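Local structure of phosphodiesterase (Candida albicans, 6CPU) at residues Y187-L200 / P252-R264. The protein is a phosphodiesterase with a largely helical domain of the HD superfamily, which here holds a zinc and a magnesium ion. Numbering follows the deposited sequence.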
loop_
_atom_site.group_PDB
_atom_site.type_symbol
_atom_site.label_atom_id
_atom_site.label_comp_id
_atom_site.label_asym_id
_atom_site.label_seq_id
_atom_site.Cartn_x
_atom_site.Cartn_y
_atom_site.Cartn_z
ATOM N N TYR A 187 -8.316 -12.488 14.235
ATOM C CA TYR A 187 -7.279 -12.590 13.213
ATOM C C TYR A 187 -6.710 -14.012 13.190
ATOM O O TYR A 187 -6.617 -14.650 12.137
ATOM C CB TYR A 187 -6.179 -11.580 13.494
ATOM C CG TYR A 187 -4.986 -11.680 12.576
ATOM C CD1 TYR A 187 -5.122 -11.483 11.203
ATOM C CD2 TYR A 187 -3.720 -11.941 13.079
ATOM C CE1 TYR A 187 -4.024 -11.570 10.362
ATOM C CE2 TYR A 187 -2.627 -12.024 12.250
ATOM C CZ TYR A 187 -2.785 -11.839 10.891
ATOM O OH TYR A 187 -1.687 -11.925 10.072
ATOM N N ARG A 188 -6.381 -14.525 14.373
ATOM C CA ARG A 188 -5.795 -15.860 14.477
ATOM C C ARG A 188 -6.780 -16.957 14.060
ATOM O O ARG A 188 -6.384 -17.958 13.466
ATOM C CB ARG A 188 -5.256 -16.088 15.894
ATOM C CG ARG A 188 -4.116 -15.152 16.273
ATOM C CD ARG A 188 -2.822 -15.504 15.554
ATOM N NE ARG A 188 -1.889 -14.380 15.491
ATOM C CZ ARG A 188 -0.730 -14.400 14.835
ATOM N NH1 ARG A 188 -0.338 -15.493 14.192
ATOM N NH2 ARG A 188 0.053 -13.325 14.820
ATOM N N LEU A 189 -8.062 -16.740 14.333
ATOM C CA LEU A 189 -9.120 -17.656 13.914
ATOM C C LEU A 189 -9.162 -17.750 12.391
ATOM O O LEU A 189 -9.262 -18.838 11.828
ATOM C CB LEU A 189 -10.473 -17.187 14.458
ATOM C CG LEU A 189 -11.453 -18.189 15.047
ATOM C CD1 LEU A 189 -10.788 -19.068 16.116
ATOM C CD2 LEU A 189 -12.622 -17.432 15.646
ATOM N N MET A 190 -9.068 -16.608 11.715
ATOM C CA MET A 190 -9.043 -16.628 10.252
ATOM C C MET A 190 -7.835 -17.369 9.694
ATOM O O MET A 190 -7.965 -18.080 8.705
ATOM C CB MET A 190 -9.108 -15.210 9.685
ATOM C CG MET A 190 -10.476 -14.596 9.859
ATOM S SD MET A 190 -10.652 -12.998 9.049
ATOM C CE MET A 190 -9.672 -11.965 10.145
ATOM N N ILE A 191 -6.672 -17.220 10.322
ATOM C CA ILE A 191 -5.463 -17.925 9.886
ATOM C C ILE A 191 -5.669 -19.435 10.020
ATOM O O ILE A 191 -5.250 -20.209 9.158
ATOM C CB ILE A 191 -4.237 -17.481 10.691
ATOM C CG1 ILE A 191 -3.844 -16.054 10.269
ATOM C CG2 ILE A 191 -3.065 -18.437 10.497
ATOM C CD1 ILE A 191 -2.967 -15.324 11.264
ATOM N N GLU A 192 -6.345 -19.816 11.097
ATOM C CA GLU A 192 -6.619 -21.215 11.409
ATOM C C GLU A 192 -7.584 -21.849 10.409
ATOM O O GLU A 192 -7.382 -22.993 9.986
ATOM C CB GLU A 192 -7.194 -21.304 12.823
ATOM C CG GLU A 192 -7.065 -22.666 13.476
ATOM C CD GLU A 192 -7.767 -22.731 14.822
ATOM O OE1 GLU A 192 -8.304 -23.806 15.152
ATOM O OE2 GLU A 192 -7.799 -21.709 15.541
ATOM N N GLU A 193 -8.616 -21.106 10.008
ATOM C CA GLU A 193 -9.675 -21.652 9.146
ATOM C C GLU A 193 -9.606 -21.313 7.660
ATOM O O GLU A 193 -10.152 -22.051 6.842
ATOM C CB GLU A 193 -11.034 -21.238 9.683
ATOM C CG GLU A 193 -11.303 -21.783 11.081
ATOM C CD GLU A 193 -12.755 -21.645 11.490
ATOM O OE1 GLU A 193 -13.656 -21.846 10.647
ATOM O OE2 GLU A 193 -13.001 -21.336 12.667
ATOM N N ILE A 194 -8.967 -20.206 7.296
ATOM C CA ILE A 194 -8.909 -19.810 5.882
ATOM C C ILE A 194 -7.570 -20.174 5.282
ATOM O O ILE A 194 -6.534 -19.928 5.888
ATOM C CB ILE A 194 -9.164 -18.300 5.709
ATOM C CG1 ILE A 194 -10.585 -17.985 6.171
ATOM C CG2 ILE A 194 -8.938 -17.877 4.254
ATOM C CD1 ILE A 194 -10.931 -16.519 6.215
ATOM N N ASN A 195 -7.608 -20.769 4.089
ATOM C CA ASN A 195 -6.411 -21.092 3.325
ATOM C C ASN A 195 -6.165 -19.962 2.318
ATOM O O ASN A 195 -6.716 -19.955 1.225
ATOM C CB ASN A 195 -6.576 -22.443 2.613
ATOM C CG ASN A 195 -5.248 -23.067 2.223
ATOM O OD1 ASN A 195 -4.208 -22.744 2.794
ATOM N ND2 ASN A 195 -5.275 -23.966 1.250
ATOM N N PHE A 196 -5.347 -18.996 2.710
ATOM C CA PHE A 196 -5.238 -17.750 1.945
ATOM C C PHE A 196 -4.679 -17.906 0.527
ATOM O O PHE A 196 -5.077 -17.157 -0.379
ATOM C CB PHE A 196 -4.498 -16.688 2.765
ATOM C CG PHE A 196 -5.371 -16.038 3.799
ATOM C CD1 PHE A 196 -6.114 -14.908 3.483
ATOM C CD2 PHE A 196 -5.498 -16.580 5.070
ATOM C CE1 PHE A 196 -6.939 -14.316 4.415
ATOM C CE2 PHE A 196 -6.328 -15.992 6.005
ATOM C CZ PHE A 196 -7.039 -14.857 5.685
ATOM N N ILE A 197 -3.818 -18.902 0.311
ATOM C CA ILE A 197 -3.288 -19.162 -1.027
ATOM C C ILE A 197 -4.398 -19.472 -2.033
ATOM O O ILE A 197 -4.269 -19.148 -3.220
ATOM C CB ILE A 197 -2.233 -20.308 -1.020
ATOM C CG1 ILE A 197 -1.426 -20.332 -2.328
ATOM C CG2 ILE A 197 -2.900 -21.658 -0.780
ATOM C CD1 ILE A 197 -0.283 -19.343 -2.378
ATOM N N GLU A 198 -5.490 -20.071 -1.562
ATOM C CA GLU A 198 -6.622 -20.399 -2.427
ATOM C C GLU A 198 -7.410 -19.169 -2.859
ATOM O O GLU A 198 -8.220 -19.267 -3.761
ATOM C CB GLU A 198 -7.574 -21.379 -1.744
ATOM C CG GLU A 198 -7.035 -22.796 -1.650
ATOM C CD GLU A 198 -7.939 -23.699 -0.833
ATOM O OE1 GLU A 198 -9.179 -23.591 -0.955
ATOM O OE2 GLU A 198 -7.406 -24.509 -0.048
ATOM N N LEU A 199 -7.184 -18.032 -2.209
ATOM C CA LEU A 199 -7.870 -16.787 -2.558
ATOM C C LEU A 199 -7.144 -16.013 -3.656
ATOM O O LEU A 199 -7.628 -14.972 -4.090
ATOM C CB LEU A 199 -8.059 -15.906 -1.314
ATOM C CG LEU A 199 -8.871 -16.529 -0.166
ATOM C CD1 LEU A 199 -9.133 -15.526 0.941
ATOM C CD2 LEU A 199 -10.186 -17.088 -0.671
ATOM N N LEU A 200 -5.995 -16.520 -4.101
ATOM C CA LEU A 200 -5.308 -15.968 -5.268
ATOM C C LEU A 200 -5.807 -16.669 -6.518
ATOM O O LEU A 200 -6.093 -17.863 -6.486
ATOM C CB LEU A 200 -3.793 -16.151 -5.143
ATOM C CG LEU A 200 -3.137 -15.589 -3.882
ATOM C CD1 LEU A 200 -1.647 -15.885 -3.911
ATOM C CD2 LEU A 200 -3.390 -14.096 -3.719
ATOM N N PRO A 252 4.762 -19.263 9.000
ATOM C CA PRO A 252 4.246 -20.097 7.909
ATOM C C PRO A 252 3.614 -19.287 6.769
ATOM O O PRO A 252 3.144 -18.179 6.991
ATOM C CB PRO A 252 3.170 -20.964 8.581
ATOM C CG PRO A 252 3.304 -20.765 10.047
ATOM C CD PRO A 252 4.038 -19.483 10.266
ATOM N N LEU A 253 3.614 -19.862 5.572
ATOM C CA LEU A 253 2.961 -19.277 4.392
ATOM C C LEU A 253 1.588 -18.660 4.689
ATOM O O LEU A 253 1.343 -17.518 4.334
ATOM C CB LEU A 253 2.803 -20.343 3.304
ATOM C CG LEU A 253 1.917 -20.034 2.089
ATOM C CD1 LEU A 253 2.477 -18.887 1.261
ATOM C CD2 LEU A 253 1.776 -21.273 1.221
ATOM N N ASN A 254 0.690 -19.425 5.304
ATOM C CA ASN A 254 -0.687 -18.950 5.502
ATOM C C ASN A 254 -0.789 -17.721 6.396
ATOM O O ASN A 254 -1.629 -16.850 6.161
ATOM C CB ASN A 254 -1.595 -20.041 6.074
ATOM C CG ASN A 254 -3.064 -19.757 5.810
ATOM O OD1 ASN A 254 -3.454 -19.457 4.681
ATOM N ND2 ASN A 254 -3.883 -19.848 6.841
ATOM N N GLU A 255 0.046 -17.681 7.430
ATOM C CA GLU A 255 0.084 -16.572 8.376
ATOM C C GLU A 255 0.611 -15.294 7.725
ATOM O O GLU A 255 0.061 -14.216 7.938
ATOM C CB GLU A 255 0.971 -16.962 9.550
ATOM C CG GLU A 255 0.947 -16.023 10.734
ATOM C CD GLU A 255 1.628 -16.640 11.948
ATOM O OE1 GLU A 255 1.584 -17.883 12.102
ATOM O OE2 GLU A 255 2.221 -15.881 12.734
ATOM N N LEU A 256 1.677 -15.415 6.940
ATOM C CA LEU A 256 2.187 -14.266 6.176
ATOM C C LEU A 256 1.186 -13.783 5.141
ATOM O O LEU A 256 0.959 -12.583 5.019
ATOM C CB LEU A 256 3.517 -14.578 5.495
ATOM C CG LEU A 256 4.766 -14.472 6.356
ATOM C CD1 LEU A 256 5.996 -14.772 5.510
ATOM C CD2 LEU A 256 4.886 -13.100 7.009
ATOM N N LEU A 257 0.564 -14.705 4.411
ATOM C CA LEU A 257 -0.472 -14.310 3.454
ATOM C C LEU A 257 -1.640 -13.578 4.122
ATOM O O LEU A 257 -2.134 -12.590 3.585
ATOM C CB LEU A 257 -0.977 -15.502 2.648
ATOM C CG LEU A 257 -0.021 -16.137 1.626
ATOM C CD1 LEU A 257 -0.717 -17.275 0.890
ATOM C CD2 LEU A 257 0.519 -15.137 0.621
ATOM N N ALA A 258 -2.096 -14.046 5.286
ATOM C CA ALA A 258 -3.185 -13.352 5.982
ATOM C C ALA A 258 -2.814 -11.884 6.266
ATOM O O ALA A 258 -3.607 -10.968 6.037
ATOM C CB ALA A 258 -3.548 -14.074 7.285
ATOM N N PHE A 259 -1.621 -11.685 6.806
ATOM C CA PHE A 259 -1.088 -10.357 7.074
ATOM C C PHE A 259 -1.075 -9.498 5.806
ATOM O O PHE A 259 -1.488 -8.339 5.831
ATOM C CB PHE A 259 0.311 -10.494 7.689
ATOM C CG PHE A 259 1.156 -9.251 7.626
ATOM C CD1 PHE A 259 0.799 -8.102 8.311
ATOM C CD2 PHE A 259 2.344 -9.243 6.901
ATOM C CE1 PHE A 259 1.595 -6.973 8.269
ATOM C CE2 PHE A 259 3.143 -8.121 6.858
ATOM C CZ PHE A 259 2.766 -6.974 7.543
ATOM N N ILE A 260 -0.614 -10.076 4.705
ATOM C CA ILE A 260 -0.499 -9.316 3.461
ATOM C C ILE A 260 -1.864 -8.976 2.869
ATOM O O ILE A 260 -2.041 -7.892 2.288
ATOM C CB ILE A 260 0.378 -10.058 2.431
ATOM C CG1 ILE A 260 1.792 -10.215 2.995
ATOM C CG2 ILE A 260 0.429 -9.298 1.108
ATOM C CD1 ILE A 260 2.536 -11.388 2.413
ATOM N N PHE A 261 -2.837 -9.880 3.009
ATOM C CA PHE A 261 -4.212 -9.567 2.584
ATOM C C PHE A 261 -4.762 -8.374 3.357
ATOM O O PHE A 261 -5.411 -7.489 2.781
ATOM C CB PHE A 261 -5.146 -10.765 2.760
ATOM C CG PHE A 261 -5.269 -11.630 1.549
ATOM C CD1 PHE A 261 -4.302 -12.571 1.249
ATOM C CD2 PHE A 261 -6.390 -11.540 0.734
ATOM C CE1 PHE A 261 -4.421 -13.386 0.139
ATOM C CE2 PHE A 261 -6.518 -12.353 -0.379
ATOM C CZ PHE A 261 -5.527 -13.272 -0.683
ATOM N N ILE A 262 -4.498 -8.354 4.660
ATOM C CA ILE A 262 -4.901 -7.253 5.534
ATOM C C ILE A 262 -4.258 -5.943 5.086
ATOM O O ILE A 262 -4.938 -4.929 5.019
ATOM C CB ILE A 262 -4.489 -7.499 7.016
ATOM C CG1 ILE A 262 -5.270 -8.633 7.697
ATOM C CG2 ILE A 262 -4.556 -6.223 7.839
ATOM C CD1 ILE A 262 -6.515 -9.108 7.033
ATOM N N VAL A 263 -2.967 -5.983 4.745
ATOM C CA VAL A 263 -2.267 -4.796 4.236
ATOM C C VAL A 263 -2.883 -4.336 2.915
ATOM O O VAL A 263 -3.185 -3.149 2.749
ATOM C CB VAL A 263 -0.751 -5.053 4.021
ATOM C CG1 VAL A 263 -0.112 -3.891 3.272
ATOM C CG2 VAL A 263 -0.044 -5.270 5.346
ATOM N N ARG A 264 -3.073 -5.262 1.982
ATOM C CA ARG A 264 -3.679 -4.917 0.677
ATOM C C ARG A 264 -5.034 -4.231 0.870
ATOM O O ARG A 264 -5.339 -3.233 0.200
ATOM C CB ARG A 264 -3.815 -6.153 -0.207
ATOM C CG ARG A 264 -4.392 -5.868 -1.573
ATOM C CD ARG A 264 -4.463 -7.119 -2.415
ATOM N NE ARG A 264 -5.625 -7.950 -2.087
ATOM C CZ ARG A 264 -5.983 -9.043 -2.750
ATOM N NH1 ARG A 264 -5.248 -9.494 -3.754
ATOM N NH2 ARG A 264 -7.088 -9.696 -2.409
HETATM O O HOH W 1 -1.297 -18.007 13.893
HETATM O O HOH W 2 -2.376 -20.389 2.321
HETATM O O HOH W 3 -7.754 -12.168 -3.895
#
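Asn254 reaches from the first turn of helix 253-264 into the bend after helix 177-193 and grips the backbone of that bend with both ends of its amide. Asn254 ND2 donates to Ile194 O at 2.8 Å, lying nearly in line with that carbonyl. Asn254 OD1 accepts from Phe196 N at 2.8 Å, in its own carbonyl plane, and also accepts a hydrogen bond from a water that donates to Asn195 OD1 and accepts from Ile197 N. CG of Asn254 stands anti to the backbone N (chi1 -159°), which swings the amide to the bend. The Phe196 ring lies between Ile194 CG2 on one face and Ala258 on the other. Ala258 CA sits 3.9 Å from the ring centroid, almost on the normal, a CH-pi contact. Phe196 CD1 lies over the rim of one Phe261 face, 3.7 Å from Phe261 CD1; the two rings meet obliquely, planes at 55°. Leu199 CB and Leu200 CD2 meet Phe261 CZ. The same Ala258 CB meets Ile191 CG1 at 3.6 Å. Arg188, partly exposed, forms a salt bridge, NH1 to Glu255 OE2 at 3.0 Å. The bond lies in the guanidinium plane but meets the carboxylate from above. Phe33 adds an edge-to-face partner to Phe196. Helix segments 187-193 and 253-264 run at 128°, and the 3-10 turn 196-199 packs on the second helix, within the all-helical part of the phosphodiesterase fold.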